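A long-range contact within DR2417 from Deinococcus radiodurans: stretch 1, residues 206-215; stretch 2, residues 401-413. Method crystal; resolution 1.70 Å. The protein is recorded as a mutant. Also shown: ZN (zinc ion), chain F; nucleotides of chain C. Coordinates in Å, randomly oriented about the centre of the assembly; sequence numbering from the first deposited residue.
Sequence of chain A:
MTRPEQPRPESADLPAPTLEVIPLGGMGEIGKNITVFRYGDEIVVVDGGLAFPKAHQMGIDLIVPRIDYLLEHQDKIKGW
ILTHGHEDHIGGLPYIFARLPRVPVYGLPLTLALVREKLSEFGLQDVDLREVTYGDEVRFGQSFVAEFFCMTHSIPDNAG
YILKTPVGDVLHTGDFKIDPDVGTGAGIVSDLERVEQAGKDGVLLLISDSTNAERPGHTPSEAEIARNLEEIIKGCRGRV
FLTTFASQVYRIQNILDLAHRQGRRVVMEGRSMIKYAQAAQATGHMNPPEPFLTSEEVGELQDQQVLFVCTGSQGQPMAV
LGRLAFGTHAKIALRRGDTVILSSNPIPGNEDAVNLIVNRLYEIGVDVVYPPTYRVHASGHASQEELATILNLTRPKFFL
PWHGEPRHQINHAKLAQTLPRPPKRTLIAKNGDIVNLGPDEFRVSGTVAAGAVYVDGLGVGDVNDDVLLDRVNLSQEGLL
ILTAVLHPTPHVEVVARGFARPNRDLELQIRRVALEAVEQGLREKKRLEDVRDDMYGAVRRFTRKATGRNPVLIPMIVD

Stretch 1, residues 206-215: LISDSTNAER
Stretch 2 401-413: PWHGEPRHQINHA

The contact between residues 206-215 and 401-413 of DR2417 is a short parallel β-pairing that passes into a loop-against-helix packing, and it illustrates how the turn that follows a strand can offer hydroxyl partners to histidine ring nitrogens. Touching residues are at least 191 positions apart in sequence, yet the two stretches bury 743 Å² between them.

The strand of residues 206-209 runs parallel to that of 401-402, with Ser-208 (extended, -138/150) level with Pro-401 and Asp-209 level with Trp-402, each CA pair 5.3 Å apart. In the alternation typical of parallel sheets, Trp-402 N donates to Ser-208 O at 2.9 Å and Ser-210 N donates to Trp-402 O at 2.8 Å, so one residue of the second strand is held through both its amide and its carbonyl. Ser-208 and Pro-401 direct their side chains to one face, Asp-209 and Trp-402 to the other. Beside this ladder, Ile-207 (chi1 m, chi2 t) brings CG2 to 3.5 Å from Trp-402 CB, an apolar contact at the root of the indole, whose chi1 is t and chi2 86°.

Beyond the strands both chains change course. Stretch 1 folds into two overlapping type I turns, Ser-210 to Ala-213 and Asn-212 to Arg-215, closed by Ala-213 N to Ser-210 O at 2.9 Å and Arg-215 N to Asn-212 O at 3.0 Å. Stretch 2 passes through His-403, with positive phi and psi (54/55), and an extended Gly-404 (-168/155); an ideal CB on this glycine would clash with His-408 CB at 2.7 Å. Glu-405 then occupies the N-cap of the helix that begins at Pro-406, with angles near -65/-40, and its amide N donates to His-408 ND1 at 3.0 Å.

Ser-210, chi1 m and pointing toward the helix, is the link between strand and helix. Its OG donates to Trp-402 O at 2.9 Å while accepting from His-412 ND1 (chi1 t, chi2 172°) at 2.8 Å, joining the two through one hydroxyl. The other nitrogen of that ring, His-412 NE2, lies 2.8 Å from water 1, which is itself 2.7 Å from Ser-208 OG; the water thus bridges ring and strand. Ala-213 packs alongside, its CB 3.8 Å from His-412 CB and 3.4 Å from His-408 O.

A chain of contacts also leads to the metal ligand. Thr-211 (chi1 m) donates from OG1 to Asp-209 OD1 at 2.7 Å and from N to the same OD1 at 3.1 Å, while His-403 ND1 (chi1 t, chi2 -77°) makes a weak bond to Thr-211 OG1 at 2.8 Å, with an angle of 127°. The other ring nitrogen, His-403 NE2, binds zinc at 2.2 Å.

At the far end, Glu-214 (chi1 m, chi2 t, chi3 53°) reaches Arg-407 (chi1 p, chi2 t, chi3 m) in a salt bridge: Arg-407 NE donates to Glu-214 OE2 at 2.8 Å, with a nearly linear 169° angle, and Arg-407 NH2 adds a weak bond to Glu-214 OE1 at 3.4 Å.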

# COMPACT_ATOMS: atom_id res chain seq x y z
N LEU A 206 28.16 -6.34 17.99
CA LEU A 206 27.82 -5.41 16.92
C LEU A 206 26.29 -5.24 16.81
O LEU A 206 25.53 -6.23 16.81
CB LEU A 206 28.38 -5.91 15.59
CG LEU A 206 27.87 -5.15 14.34
CD1 LEU A 206 28.48 -3.73 14.31
CD2 LEU A 206 28.22 -5.92 13.07
N ILE A 207 25.85 -3.99 16.75
CA ILE A 207 24.45 -3.67 16.44
C ILE A 207 24.44 -2.93 15.10
O ILE A 207 25.05 -1.86 14.97
CB ILE A 207 23.82 -2.80 17.57
CG1 ILE A 207 23.97 -3.48 18.94
CG2 ILE A 207 22.34 -2.50 17.28
CD1 ILE A 207 23.48 -2.61 20.08
N SER A 208 23.72 -3.46 14.11
CA SER A 208 23.84 -2.91 12.76
C SER A 208 22.50 -2.77 12.05
O SER A 208 21.55 -3.54 12.27
CB SER A 208 24.81 -3.75 11.93
OG SER A 208 25.08 -3.17 10.66
N ASP A 209 22.46 -1.77 11.19
CA ASP A 209 21.27 -1.33 10.46
C ASP A 209 20.84 -2.35 9.41
O ASP A 209 21.56 -2.59 8.46
CB ASP A 209 21.62 0.03 9.83
CG ASP A 209 20.49 0.63 9.00
OD1 ASP A 209 19.36 0.07 8.93
OD2 ASP A 209 20.75 1.71 8.43
N SER A 210 19.66 -2.95 9.59
CA SER A 210 19.23 -4.03 8.69
C SER A 210 18.28 -3.59 7.59
O SER A 210 17.80 -4.44 6.84
CB SER A 210 18.54 -5.15 9.49
OG SER A 210 19.32 -5.53 10.61
N THR A 211 18.02 -2.30 7.49
CA THR A 211 16.98 -1.78 6.59
C THR A 211 17.01 -2.40 5.19
O THR A 211 15.98 -2.88 4.67
CB THR A 211 17.11 -0.26 6.44
OG1 THR A 211 17.01 0.35 7.73
CG2 THR A 211 16.00 0.28 5.56
N ASN A 212 18.19 -2.41 4.59
CA ASN A 212 18.35 -2.87 3.21
C ASN A 212 19.04 -4.22 3.14
O ASN A 212 19.71 -4.54 2.16
CB ASN A 212 19.11 -1.83 2.37
CG ASN A 212 18.25 -0.65 1.97
OD1 ASN A 212 17.01 -0.70 2.04
ND2 ASN A 212 18.90 0.43 1.53
N ALA A 213 18.87 -5.04 4.17
CA ALA A 213 19.59 -6.31 4.21
C ALA A 213 19.16 -7.30 3.11
O ALA A 213 19.89 -8.25 2.83
CB ALA A 213 19.44 -6.96 5.60
N GLU A 214 18.01 -7.06 2.47
CA GLU A 214 17.55 -7.94 1.38
C GLU A 214 18.01 -7.47 0.01
O GLU A 214 17.76 -8.13 -1.00
CB GLU A 214 16.02 -8.09 1.42
CG GLU A 214 15.56 -8.75 2.70
CD GLU A 214 14.08 -9.13 2.68
OE1 GLU A 214 13.64 -9.82 1.74
OE2 GLU A 214 13.37 -8.76 3.64
N ARG A 215 18.69 -6.32 -0.03
CA ARG A 215 19.18 -5.74 -1.28
C ARG A 215 20.63 -6.11 -1.58
O ARG A 215 21.52 -5.80 -0.80
CB ARG A 215 19.05 -4.22 -1.23
CG ARG A 215 17.60 -3.74 -1.12
CD ARG A 215 17.52 -2.25 -1.45
NE ARG A 215 16.31 -1.63 -0.91
CZ ARG A 215 16.06 -0.32 -0.97
NH1 ARG A 215 16.93 0.50 -1.56
NH2 ARG A 215 14.94 0.16 -0.45
N PRO A 401 21.23 -7.82 14.79
CA PRO A 401 20.70 -7.06 13.65
C PRO A 401 19.49 -6.23 14.10
O PRO A 401 18.61 -6.73 14.80
CB PRO A 401 20.31 -8.15 12.65
CG PRO A 401 20.22 -9.42 13.47
CD PRO A 401 21.24 -9.27 14.55
N TRP A 402 19.46 -4.97 13.67
CA TRP A 402 18.62 -3.95 14.27
C TRP A 402 18.00 -3.07 13.17
O TRP A 402 18.36 -3.22 12.01
CB TRP A 402 19.49 -3.16 15.29
CG TRP A 402 19.03 -1.78 15.62
CD1 TRP A 402 18.12 -1.43 16.58
CD2 TRP A 402 19.46 -0.57 15.01
NE1 TRP A 402 17.93 -0.07 16.57
CE2 TRP A 402 18.75 0.48 15.62
CE3 TRP A 402 20.39 -0.26 14.00
CZ2 TRP A 402 18.93 1.83 15.26
CZ3 TRP A 402 20.55 1.08 13.62
CH2 TRP A 402 19.82 2.10 14.26
N HIS A 403 17.06 -2.19 13.52
CA HIS A 403 16.46 -1.26 12.56
C HIS A 403 15.90 -2.01 11.34
O HIS A 403 16.26 -1.75 10.18
CB HIS A 403 17.49 -0.18 12.12
CG HIS A 403 16.89 1.08 11.57
ND1 HIS A 403 16.37 1.14 10.29
CD2 HIS A 403 16.78 2.33 12.07
CE1 HIS A 403 15.95 2.37 10.04
NE2 HIS A 403 16.17 3.11 11.11
N GLY A 404 15.04 -2.98 11.62
CA GLY A 404 14.43 -3.77 10.56
C GLY A 404 13.29 -4.58 11.12
O GLY A 404 13.27 -4.90 12.30
N GLU A 405 12.36 -4.94 10.25
CA GLU A 405 11.32 -5.90 10.58
C GLU A 405 11.98 -7.28 10.64
O GLU A 405 13.10 -7.42 10.18
CB GLU A 405 10.21 -5.85 9.54
CG GLU A 405 9.48 -4.51 9.55
CD GLU A 405 8.56 -4.31 8.35
OE1 GLU A 405 8.64 -5.10 7.39
OE2 GLU A 405 7.76 -3.36 8.40
N PRO A 406 11.30 -8.30 11.17
CA PRO A 406 11.97 -9.60 11.24
C PRO A 406 12.55 -10.07 9.89
O PRO A 406 13.66 -10.63 9.89
CB PRO A 406 10.86 -10.52 11.75
CG PRO A 406 10.04 -9.59 12.67
CD PRO A 406 9.97 -8.34 11.81
N ARG A 407 11.88 -9.80 8.77
CA ARG A 407 12.44 -10.23 7.49
C ARG A 407 13.83 -9.61 7.26
O ARG A 407 14.76 -10.27 6.77
CB ARG A 407 11.49 -9.90 6.31
CG ARG A 407 11.11 -8.43 6.20
CD ARG A 407 10.06 -8.21 5.15
NE ARG A 407 10.59 -8.51 3.82
CZ ARG A 407 9.87 -8.51 2.71
NH1 ARG A 407 8.58 -8.22 2.75
NH2 ARG A 407 10.44 -8.82 1.55
N HIS A 408 13.99 -8.34 7.61
CA HIS A 408 15.25 -7.63 7.44
C HIS A 408 16.31 -8.14 8.40
O HIS A 408 17.45 -8.39 8.02
CB HIS A 408 15.03 -6.13 7.65
CG HIS A 408 13.94 -5.59 6.78
ND1 HIS A 408 12.86 -4.90 7.30
CD2 HIS A 408 13.74 -5.68 5.45
CE1 HIS A 408 12.05 -4.57 6.31
NE2 HIS A 408 12.55 -5.04 5.18
N GLN A 409 15.92 -8.27 9.66
CA GLN A 409 16.85 -8.76 10.68
C GLN A 409 17.38 -10.15 10.37
O GLN A 409 18.57 -10.43 10.53
CB GLN A 409 16.17 -8.80 12.03
CG GLN A 409 15.87 -7.46 12.67
CD GLN A 409 15.01 -7.66 13.91
OE1 GLN A 409 13.85 -8.07 13.82
NE2 GLN A 409 15.60 -7.42 15.07
N ILE A 410 16.47 -11.03 9.95
CA ILE A 410 16.83 -12.43 9.74
C ILE A 410 17.72 -12.55 8.50
O ILE A 410 18.70 -13.31 8.48
CB ILE A 410 15.57 -13.31 9.63
CG1 ILE A 410 14.91 -13.40 11.01
CG2 ILE A 410 15.91 -14.69 9.10
CD1 ILE A 410 13.55 -14.08 11.01
N ASN A 411 17.44 -11.74 7.49
CA ASN A 411 18.30 -11.73 6.32
C ASN A 411 19.68 -11.13 6.60
O ASN A 411 20.65 -11.55 6.00
CB ASN A 411 17.62 -11.01 5.17
CG ASN A 411 16.73 -11.94 4.41
OD1 ASN A 411 17.22 -12.80 3.69
ND2 ASN A 411 15.42 -11.82 4.61
N HIS A 412 19.76 -10.19 7.53
CA HIS A 412 21.05 -9.63 7.95
C HIS A 412 21.86 -10.72 8.66
O HIS A 412 23.06 -10.87 8.46
CB HIS A 412 20.81 -8.42 8.87
CG HIS A 412 21.97 -7.47 8.96
ND1 HIS A 412 21.87 -6.26 9.61
CD2 HIS A 412 23.25 -7.55 8.52
CE1 HIS A 412 23.03 -5.63 9.56
NE2 HIS A 412 23.89 -6.39 8.91
N ALA A 413 21.16 -11.51 9.49
CA ALA A 413 21.80 -12.61 10.21
C ALA A 413 22.34 -13.65 9.22
O ALA A 413 23.45 -14.15 9.39
CB ALA A 413 20.80 -13.25 11.18
ZN ZN F . 16.17 5.27 11.32
P U C 2 15.52 5.14 1.74
OP1 U C 2 16.19 6.37 2.22
OP2 U C 2 16.28 3.88 1.63
O5' U C 2 14.25 4.83 2.65
C5' U C 2 13.31 5.85 3.01
C4' U C 2 12.81 5.63 4.42
O4' U C 2 11.89 4.50 4.45
C3' U C 2 13.88 5.33 5.47
O3' U C 2 13.55 6.02 6.66
C2' U C 2 13.72 3.83 5.71
O2' U C 2 14.15 3.43 6.99
C1' U C 2 12.21 3.68 5.55
N1 U C 2 11.77 2.31 5.26
C2 U C 2 10.64 1.85 5.91
O2 U C 2 10.01 2.53 6.70
N3 U C 2 10.29 0.56 5.61
C4 U C 2 10.92 -0.30 4.74
O4 U C 2 10.47 -1.43 4.57
C5 U C 2 12.09 0.25 4.11
C6 U C 2 12.46 1.50 4.38
O HOH W 1 26.38 -5.07 9.30
O HOH W 2 17.18 6.14 9.80